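Long-range contacts in peptidoglycan synthetase penicillin-binding protein 3 (PDB 4YE5), which probably binds penicillin and cross-links peptidoglycan strands as a transpeptidase: residues R277-T282 and N407-T412; T500-D505 and L523-G528. One frame throughout, in Å; residues are numbered along the deposited sequence.

Contact 1. Residues R277-T282 and N407-T412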
loop_
_atom_site.group_PDB
_atom_site.type_symbol
_atom_site.label_atom_id
_atom_site.label_comp_id
_atom_site.label_asym_id
_atom_site.label_seq_id
_atom_site.Cartn_x
_atom_site.Cartn_y
_atom_site.Cartn_z
ATOM N N ARG A 277 -8.437 5.276 -2.503
ATOM C CA ARG A 277 -9.334 5.766 -1.455
ATOM C C ARG A 277 -9.155 5.019 -0.113
ATOM O O ARG A 277 -9.306 5.605 0.946
ATOM C CB ARG A 277 -10.785 5.648 -1.902
ATOM C CG ARG A 277 -11.723 6.397 -0.995
ATOM C CD ARG A 277 -13.170 6.162 -1.377
ATOM N NE ARG A 277 -13.422 6.372 -2.800
ATOM C CZ ARG A 277 -13.695 7.546 -3.360
ATOM N NH1 ARG A 277 -13.718 8.659 -2.627
ATOM N NH2 ARG A 277 -13.929 7.602 -4.659
ATOM N N ALA A 278 -8.856 3.720 -0.161
ATOM C CA ALA A 278 -8.575 2.963 1.070
ATOM C C ALA A 278 -7.428 3.583 1.875
ATOM O O ALA A 278 -7.456 3.592 3.108
ATOM C CB ALA A 278 -8.278 1.474 0.738
ATOM N N VAL A 279 -6.417 4.108 1.180
ATOM C CA VAL A 279 -5.291 4.772 1.851
ATOM C C VAL A 279 -5.656 6.145 2.413
ATOM O O VAL A 279 -5.296 6.476 3.554
ATOM C CB VAL A 279 -4.059 4.924 0.877
ATOM C CG1 VAL A 279 -2.960 5.796 1.486
ATOM C CG2 VAL A 279 -3.493 3.551 0.495
ATOM N N SER A 280 -6.363 6.958 1.619
ATOM C CA SER A 280 -6.567 8.372 1.972
ATOM C C SER A 280 -7.810 8.703 2.811
ATOM O O SER A 280 -7.807 9.662 3.580
ATOM C CB SER A 280 -6.603 9.231 0.699
ATOM O OG SER A 280 -7.600 8.761 -0.192
ATOM N N GLU A 281 -8.882 7.937 2.651
ATOM C CA GLU A 281 -10.146 8.306 3.292
ATOM C C GLU A 281 -10.051 8.359 4.827
ATOM O O GLU A 281 -9.521 7.440 5.456
ATOM C CB GLU A 281 -11.245 7.314 2.890
ATOM C CG GLU A 281 -12.645 7.856 3.129
ATOM C CD GLU A 281 -13.024 8.916 2.098
ATOM O OE1 GLU A 281 -12.503 8.879 0.969
ATOM O OE2 GLU A 281 -13.837 9.789 2.411
ATOM N N THR A 282 -10.556 9.431 5.437
ATOM C CA THR A 282 -10.704 9.433 6.886
ATOM C C THR A 282 -12.162 9.698 7.245
ATOM O O THR A 282 -12.896 10.284 6.467
ATOM C CB THR A 282 -9.802 10.480 7.587
ATOM O OG1 THR A 282 -10.192 11.793 7.179
ATOM C CG2 THR A 282 -8.320 10.255 7.240
ATOM N N ASN A 407 -8.367 6.520 9.605
ATOM C CA ASN A 407 -8.448 5.824 8.320
ATOM C C ASN A 407 -8.670 4.344 8.574
ATOM O O ASN A 407 -8.653 3.895 9.735
ATOM C CB ASN A 407 -7.232 6.093 7.411
ATOM C CG ASN A 407 -5.920 5.797 8.084
ATOM O OD1 ASN A 407 -5.728 4.724 8.666
ATOM N ND2 ASN A 407 -5.002 6.759 8.028
ATOM N N VAL A 408 -8.902 3.583 7.511
ATOM C CA VAL A 408 -9.215 2.178 7.693
ATOM C C VAL A 408 -8.062 1.389 8.323
ATOM O O VAL A 408 -8.303 0.429 9.070
ATOM C CB VAL A 408 -9.743 1.520 6.365
ATOM C CG1 VAL A 408 -8.614 1.284 5.362
ATOM C CG2 VAL A 408 -10.474 0.197 6.669
HETATM N N MSE A 409 -6.813 1.794 8.059
HETATM C CA MSE A 409 -5.662 1.073 8.611
HETATM C C MSE A 409 -5.574 1.272 10.131
HETATM O O MSE A 409 -5.272 0.344 10.890
HETATM C CB MSE A 409 -4.341 1.523 7.958
HETATM C CG MSE A 409 -4.232 1.238 6.460
HETATM SE SE MSE A 409 -5.027 2.654 5.374
HETATM C CE MSE A 409 -3.667 4.061 5.553
ATOM N N GLN A 410 -5.798 2.504 10.570
ATOM C CA GLN A 410 -5.771 2.815 11.998
ATOM C C GLN A 410 -6.905 2.100 12.743
ATOM O O GLN A 410 -6.706 1.551 13.826
ATOM C CB GLN A 410 -5.927 4.318 12.201
ATOM C CG GLN A 410 -4.712 5.125 11.765
ATOM C CD GLN A 410 -4.991 6.607 11.842
ATOM O OE1 GLN A 410 -6.095 7.042 11.503
ATOM N NE2 GLN A 410 -4.008 7.394 12.302
ATOM N N LEU A 411 -8.096 2.108 12.162
ATOM C CA LEU A 411 -9.232 1.446 12.795
ATOM C C LEU A 411 -8.954 -0.057 12.924
ATOM O O LEU A 411 -9.204 -0.676 13.953
ATOM C CB LEU A 411 -10.492 1.669 11.951
ATOM C CG LEU A 411 -11.776 1.100 12.553
ATOM C CD1 LEU A 411 -11.942 1.637 13.947
ATOM C CD2 LEU A 411 -12.974 1.467 11.676
ATOM N N THR A 412 -8.399 -0.627 11.863
ATOM C CA THR A 412 -8.157 -2.046 11.790
ATOM C C THR A 412 -7.057 -2.436 12.782
ATOM O O THR A 412 -7.168 -3.450 13.457
ATOM C CB THR A 412 -7.787 -2.456 10.357
ATOM O OG1 THR A 412 -8.925 -2.248 9.508
ATOM C CG2 THR A 412 -7.397 -3.927 10.284
HETATM O O HOH W 1 -9.324 4.730 5.018
HETATM O O HOH W 2 -5.577 8.364 5.364
#

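Contact 2. Residues T500-D505 and L523-G528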
loop_
_atom_site.group_PDB
_atom_site.type_symbol
_atom_site.label_atom_id
_atom_site.label_comp_id
_atom_site.label_asym_id
_atom_site.label_seq_id
_atom_site.Cartn_x
_atom_site.Cartn_y
_atom_site.Cartn_z
ATOM N N THR A 500 -27.935 14.144 3.663
ATOM C CA THR A 500 -26.935 13.787 4.645
ATOM C C THR A 500 -26.338 12.468 4.170
ATOM O O THR A 500 -27.073 11.534 3.872
ATOM C CB THR A 500 -27.576 13.594 6.043
ATOM O OG1 THR A 500 -28.022 14.859 6.552
ATOM C CG2 THR A 500 -26.589 12.968 7.014
ATOM N N SER A 501 -25.017 12.395 4.048
ATOM C CA SER A 501 -24.388 11.128 3.686
ATOM C C SER A 501 -23.832 10.467 4.927
ATOM O O SER A 501 -23.444 11.148 5.885
ATOM C CB SER A 501 -23.270 11.322 2.659
ATOM O OG SER A 501 -23.795 11.579 1.359
ATOM N N ILE A 502 -23.787 9.141 4.911
ATOM C CA ILE A 502 -23.196 8.401 6.014
ATOM C C ILE A 502 -22.274 7.310 5.481
ATOM O O ILE A 502 -22.343 6.952 4.307
ATOM C CB ILE A 502 -24.288 7.721 6.884
ATOM C CG1 ILE A 502 -24.997 6.636 6.077
ATOM C CG2 ILE A 502 -25.327 8.760 7.398
ATOM C CD1 ILE A 502 -25.251 5.355 6.865
ATOM N N ILE A 503 -21.388 6.808 6.339
ATOM C CA ILE A 503 -20.696 5.571 6.056
ATOM C C ILE A 503 -21.277 4.516 6.979
ATOM O O ILE A 503 -21.762 4.842 8.071
ATOM C CB ILE A 503 -19.187 5.669 6.316
ATOM C CG1 ILE A 503 -18.944 6.312 7.675
ATOM C CG2 ILE A 503 -18.522 6.509 5.210
ATOM C CD1 ILE A 503 -17.725 5.846 8.353
ATOM N N SER A 504 -21.248 3.273 6.509
ATOM C CA SER A 504 -21.470 2.077 7.312
ATOM C C SER A 504 -20.106 1.415 7.489
ATOM O O SER A 504 -19.444 1.104 6.498
ATOM C CB SER A 504 -22.389 1.123 6.536
ATOM O OG SER A 504 -22.471 -0.174 7.112
ATOM N N ASP A 505 -19.673 1.206 8.731
ATOM C CA ASP A 505 -18.402 0.518 8.965
ATOM C C ASP A 505 -18.605 -0.712 9.818
ATOM O O ASP A 505 -19.592 -0.825 10.555
ATOM C CB ASP A 505 -17.270 1.439 9.496
ATOM C CG ASP A 505 -17.579 2.103 10.843
ATOM O OD1 ASP A 505 -18.686 1.936 11.372
ATOM O OD2 ASP A 505 -16.694 2.829 11.382
ATOM N N LEU A 523 -18.424 1.426 3.815
ATOM C CA LEU A 523 -19.202 1.745 2.611
ATOM C C LEU A 523 -19.866 3.090 2.792
ATOM O O LEU A 523 -20.409 3.374 3.861
ATOM C CB LEU A 523 -20.317 0.692 2.380
ATOM C CG LEU A 523 -19.882 -0.776 2.390
ATOM C CD1 LEU A 523 -21.133 -1.671 2.292
ATOM C CD2 LEU A 523 -18.925 -1.084 1.228
ATOM N N LYS A 524 -19.840 3.911 1.749
ATOM C CA LYS A 524 -20.505 5.208 1.791
ATOM C C LYS A 524 -21.880 5.134 1.154
ATOM O O LYS A 524 -22.019 4.674 0.026
ATOM C CB LYS A 524 -19.677 6.297 1.102
ATOM C CG LYS A 524 -20.355 7.697 1.185
ATOM C CD LYS A 524 -19.429 8.827 0.686
ATOM C CE LYS A 524 -20.213 10.159 0.634
ATOM N NZ LYS A 524 -19.308 11.361 0.502
ATOM N N ASP A 525 -22.887 5.573 1.901
ATOM C CA ASP A 525 -24.266 5.583 1.438
ATOM C C ASP A 525 -24.758 4.263 0.816
ATOM O O ASP A 525 -25.291 4.272 -0.301
ATOM C CB ASP A 525 -24.453 6.736 0.444
ATOM C CG ASP A 525 -24.384 8.106 1.121
ATOM O OD1 ASP A 525 -24.770 8.210 2.305
ATOM O OD2 ASP A 525 -23.954 9.083 0.465
ATOM N N PRO A 526 -24.590 3.123 1.524
ATOM C CA PRO A 526 -25.151 1.881 0.965
ATOM C C PRO A 526 -26.681 1.909 0.914
ATOM O O PRO A 526 -27.305 2.531 1.762
ATOM C CB PRO A 526 -24.685 0.808 1.956
ATOM C CG PRO A 526 -24.538 1.548 3.253
ATOM C CD PRO A 526 -24.002 2.911 2.863
ATOM N N GLN A 527 -27.268 1.259 -0.084
ATOM C CA GLN A 527 -28.715 1.182 -0.246
ATOM C C GLN A 527 -29.133 -0.271 -0.037
ATOM O O GLN A 527 -28.293 -1.149 -0.026
ATOM C CB GLN A 527 -29.089 1.580 -1.675
ATOM C CG GLN A 527 -28.515 2.916 -2.115
ATOM C CD GLN A 527 -29.129 4.068 -1.339
ATOM O OE1 GLN A 527 -30.346 4.229 -1.330
ATOM N NE2 GLN A 527 -28.291 4.858 -0.663
ATOM N N GLY A 528 -30.427 -0.533 0.098
ATOM C CA GLY A 528 -30.903 -1.906 0.156
ATOM C C GLY A 528 -31.375 -2.341 1.532
ATOM O O GLY A 528 -31.520 -1.529 2.433
#

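Contact 1. Residues R277-T282 and N407-T412
Asn-407 lays its CB against the carbonyl oxygen of Glu-281, with CB 3.3 Å from that O. Its CG sits between the backbone N and the carbonyl carbon (chi1 54°), and from there OD1 accepts the N-H of Gln-410, 2.9 Å from OD1 to N and nearly in line with the side-chain C=O. The bond is answered by Asn-407 N, which donates to Gln-410 OE1 at 3.0 Å, completing a capping box at the start of helix 408-419. The other branch of the amide, ND2, reaches the opposite segment through a water that in turn donates to Val-279 O.

Val-408 offers CG1 to the carbonyl oxygen of Ala-278, 3.4 Å from CG1 to O. Its backbone N, in the first turn of the helix, donates over 2.8 Å to a second water oxygen, and this water passes hydrogens on to both Ala-278 O and Glu-281 O. Inside the transpeptidase domain, carbonyl oxygens at the C-terminal end of the short helix 277-280 are thus joined through two waters to Val-408 N and the Asn-407 amide at the start of helix 408-419.

Met-409, present as selenomethionine, bends at chi2 (86°), which places SE, and again at chi3 (74°), which places CE. Met-409 SE rests 3.5 Å from Ala-278 O, and Met-409 CE stands 3.5 Å from Val-279 O; the same side chain also touches Met-246 on strand 242-249. Gln-410 leaves the contact with NE2, which is bound by the carbonyl oxygens of Gln-370 and Glu-381. Thr-412, one turn after Val-408, sends OG1 and N to Val-408 O from opposite faces of its carbonyl plane, the hydroxyl at 2.8 Å from OG1 to O, and OG1 also pairs with Thr-520 OG1 on strand 517-524.

Contact 2. Residues T500-D505 and L523-G528
The carboxylate of Asp-525 is gripped on its syn side at both oxygens: Ser-501 OG donates to OD2 at 2.7 Å on the syn lone pair, and Ile-502 N donates to OD1 at 2.9 Å from 32° out of the carboxylate plane. The same Ser-501 OG accepts from Ala-495 N. Asp-525 has CG anti to its carbonyl carbon (chi1 -70°), beside its own N, and that N-H is given to Ile-502 O, 2.8 Å from N to O. Main chain and side chain of one residue therefore both hold the open end of the beta hairpin formed by strands 501-510 and 517-524, inner neighbours in the five-stranded antiparallel sheet of the transpeptidase domain.

Further in, Ser-504 and Leu-523 form a hydrogen-bonded pair, and Ile-503 with Lys-524 a non-hydrogen-bonded one, where Ile-503 CA comes within 3.1 Å of Leu-523 O in a CA-H...O contact. On the Ile-503 and Lys-524 side, the extended lysine chain runs past Ser-501, CE 3.8 Å from Ser-501 CB, and its NZ is bound to Ala-493 O. On the other side, Pro-526 packs its ring CG 3.9 Å from Ser-504 CB. Ser-504 OG is hydrogen-bonded to Gly-532 O and Ala-535 N. Beyond the proline, Gln-527 NE2 donates back to Asp-525 O at 3.1 Å, from above the carbonyl plane.

How the contacts relate
Both segments of contact 1 precede those of contact 2 in the sequence, and the contact centres lie about 16 Å apart within the transpeptidase domain. They meet at one point, where Leu-411 CD2 packs 4.0 Å from Asp-505 OD2. The five-stranded sheet is the common element: contact 2 pairs two of its strands, 501-510 and 517-524, while helix 408-419 of contact 1 lies on it, touching strands 242-249, 255-260 and 517-524. Asp-505 also touches Ile-288, inside a likely SxxK motif at the start of helix 290-299, and strand 501-510 pairs with strand 484-492, which carries a likely K(T/S)G-type motif; segment 277-282 shortly precedes the SxxK, so both contacts probably lie near the active site.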